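PDB 6XHG: JSC1_58120g3 from [Leptolyngbya] sp. JSC-1, which is a cyanobacterial GAF-domain protein that binds a bilin chromophore and probably acts as the light-sensing module of a cyanobacteriochrome photoreceptor. Local coordinates for residues C129-I134 with L143-Q148. Sequence-based numbering, arbitrary orientation.
With BVX (3-[2-[(~{Z})-[5-[(4-ethenyl-3-methyl-5-oxidanylidene-pyrrol-2-ylidene)methyl]-3-(3-hydroxy-3-oxopropyl)-4-methyl-pyrrol-2-ylidene]methyl]-5-[(~{Z})-(3-ethyl-4-methyl-5-oxidanylidene-pyrrol-2-ylidene)methyl]-4-methyl-1~{H}-pyrrol-3-yl]propanoic acid), chain C.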
# COMPACT_ATOMS: atom_id res chain seq x y z
N CYS A 129 -1.93 -8.80 1.31
CA CYS A 129 -1.71 -7.36 1.17
C CYS A 129 -0.44 -6.91 1.87
O CYS A 129 -0.16 -7.31 3.00
CB CYS A 129 -2.90 -6.57 1.73
SG CYS A 129 -3.30 -6.96 3.46
N ALA A 130 0.30 -6.02 1.20
CA ALA A 130 1.40 -5.28 1.81
C ALA A 130 1.11 -3.80 1.64
O ALA A 130 1.01 -3.31 0.51
CB ALA A 130 2.74 -5.65 1.17
N VAL A 131 0.98 -3.08 2.76
CA VAL A 131 0.44 -1.73 2.78
C VAL A 131 1.42 -0.84 3.53
O VAL A 131 1.82 -1.17 4.66
CB VAL A 131 -0.95 -1.67 3.44
CG1 VAL A 131 -1.58 -0.30 3.25
CG2 VAL A 131 -1.86 -2.76 2.88
N VAL A 132 1.79 0.29 2.93
CA VAL A 132 2.75 1.20 3.53
C VAL A 132 2.24 2.63 3.40
O VAL A 132 1.42 2.95 2.54
CB VAL A 132 4.16 1.09 2.90
CG1 VAL A 132 4.68 -0.33 2.99
CG2 VAL A 132 4.13 1.56 1.45
N ALA A 133 2.74 3.48 4.30
CA ALA A 133 2.29 4.86 4.38
C ALA A 133 2.91 5.72 3.28
O ALA A 133 4.08 5.56 2.93
CB ALA A 133 2.64 5.45 5.75
N ILE A 134 2.11 6.64 2.75
CA ILE A 134 2.61 7.72 1.91
C ILE A 134 2.59 8.99 2.74
O ILE A 134 1.54 9.41 3.22
CB ILE A 134 1.76 7.88 0.63
CG1 ILE A 134 1.84 6.62 -0.23
CG2 ILE A 134 2.23 9.09 -0.17
CD1 ILE A 134 0.83 6.59 -1.35
N LEU A 143 -1.88 5.77 1.49
CA LEU A 143 -1.32 4.43 1.58
C LEU A 143 -0.95 3.93 0.19
O LEU A 143 -1.67 4.18 -0.78
CB LEU A 143 -2.32 3.46 2.23
CG LEU A 143 -2.89 3.82 3.60
CD1 LEU A 143 -4.04 2.89 3.97
CD2 LEU A 143 -1.81 3.81 4.67
N LEU A 144 0.17 3.22 0.11
CA LEU A 144 0.54 2.46 -1.08
C LEU A 144 0.34 0.99 -0.75
O LEU A 144 0.96 0.47 0.18
CB LEU A 144 1.98 2.75 -1.49
CG LEU A 144 2.55 1.84 -2.58
CD1 LEU A 144 1.84 2.10 -3.91
CD2 LEU A 144 4.05 2.05 -2.73
N SER A 145 -0.51 0.32 -1.52
CA SER A 145 -0.88 -1.06 -1.22
C SER A 145 -0.52 -1.98 -2.37
O SER A 145 -0.80 -1.68 -3.54
CB SER A 145 -2.38 -1.16 -0.92
OG SER A 145 -2.74 -0.33 0.16
N ALA A 146 0.13 -3.09 -2.04
CA ALA A 146 0.34 -4.20 -2.95
C ALA A 146 -0.58 -5.36 -2.56
O ALA A 146 -0.56 -5.80 -1.41
CB ALA A 146 1.80 -4.65 -2.93
N PHE A 147 -1.38 -5.83 -3.51
CA PHE A 147 -2.41 -6.83 -3.27
C PHE A 147 -2.17 -8.01 -4.20
O PHE A 147 -1.87 -7.84 -5.39
CB PHE A 147 -3.84 -6.30 -3.55
CG PHE A 147 -4.30 -5.22 -2.62
CD1 PHE A 147 -4.16 -5.35 -1.25
CD2 PHE A 147 -4.93 -4.08 -3.11
CE1 PHE A 147 -4.61 -4.36 -0.39
CE2 PHE A 147 -5.38 -3.09 -2.26
CZ PHE A 147 -5.22 -3.23 -0.90
N GLN A 148 -2.41 -9.21 -3.67
CA GLN A 148 -2.65 -10.40 -4.46
C GLN A 148 -4.09 -10.84 -4.23
O GLN A 148 -4.57 -10.87 -3.09
CB GLN A 148 -1.68 -11.52 -4.07
CG GLN A 148 -1.58 -12.68 -5.04
CD GLN A 148 -0.83 -12.34 -6.32
OE1 GLN A 148 -0.85 -11.20 -6.79
NE2 GLN A 148 -0.15 -13.33 -6.88
CHA BVX C . -6.95 -2.20 10.80
NA BVX C . -7.39 -1.55 8.34
C1A BVX C . -6.57 -1.86 9.36
C2A BVX C . -5.28 -1.84 8.88
C3A BVX C . -5.32 -1.49 7.57
C4A BVX C . -6.65 -1.31 7.23
CMA BVX C . -4.08 -1.36 6.69
CAA BVX C . -4.03 -2.13 9.71
CBA BVX C . -3.57 -0.79 10.32
CGA BVX C . -3.21 -0.95 11.80
O1A BVX C . -3.19 -2.09 12.33
O2A BVX C . -2.92 0.07 12.48
CHB BVX C . -7.30 -0.92 5.89
NB BVX C . -5.83 -1.57 4.10
C1B BVX C . -6.72 -0.76 4.70
C2B BVX C . -6.98 0.29 3.84
C3B BVX C . -6.24 0.11 2.73
C4B BVX C . -5.51 -1.04 2.89
CMB BVX C . -7.94 1.44 4.09
OB BVX C . -4.75 -1.51 2.11
CAB BVX C . -6.22 1.06 1.53
CBB BVX C . -5.94 0.62 0.32
NC BVX C . -12.12 -2.30 9.08
C1C BVX C . -13.23 -2.08 8.31
C2C BVX C . -14.33 -2.49 9.02
C3C BVX C . -13.91 -2.96 10.21
C4C BVX C . -12.53 -2.84 10.25
CMC BVX C . -15.78 -2.43 8.54
OC BVX C . -13.25 -1.62 7.22
CAC BVX C . -14.81 -3.52 11.31
CBC BVX C . -14.97 -2.59 12.51
CHD BVX C . -11.80 -3.22 11.28
ND BVX C . -9.34 -2.54 10.60
C1D BVX C . -10.29 -3.01 11.47
C2D BVX C . -9.66 -3.32 12.65
C3D BVX C . -8.35 -3.04 12.52
C4D BVX C . -8.14 -2.56 11.25
CMD BVX C . -10.35 -3.87 13.90
CAD BVX C . -7.29 -3.23 13.61
CBD BVX C . -6.34 -4.38 13.25
CGD BVX C . -7.13 -5.66 12.99
O1D BVX C . -7.95 -6.08 13.84
O2D BVX C . -6.94 -6.30 11.93
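Val131 pairs with Ser145 near the middle of segments 129-134 and 143-148 of the antiparallel β-hairpin formed by strands 128-136 and 139-148, in the central sheet of the GAF domain; the short axes lie 4.5 Å apart at 161°. Four backbone hydrogen bonds fix the register, two in each of the pairs Ala130-Ala146 and Val132-Leu144. The straightest, Ala146 N to Ala130 O, spans 2.7 Å with 176° at the hydrogen.

Apolar contacts divide between two faces. On one, Val132 and Leu144 run side by side, CG2 of the valine 3.8 Å from CB of the leucine, and helix 157-178 covers Ala130, Val132 and Ile134. On the other, Cys129 CB meets the Phe147 ring at its edge, in plane, 3.5 Å from CD1.

The polar contact on this bilin-facing side is made by Ser145. Its OG, set anti to its own carbonyl carbon (chi1 -58°), donates a hydrogen bond to BVX OB at 3.0 Å. Carbons crowd the same oxygen. Phe147 CZ lies 3.5 Å from BVX OB. A leucine in place of Phe147 would probably open a gap beside Cys129 and leave the bilin carbonyl less closely enclosed. Val131 CG2 comes nearer still, 3.2 Å from BVX OB.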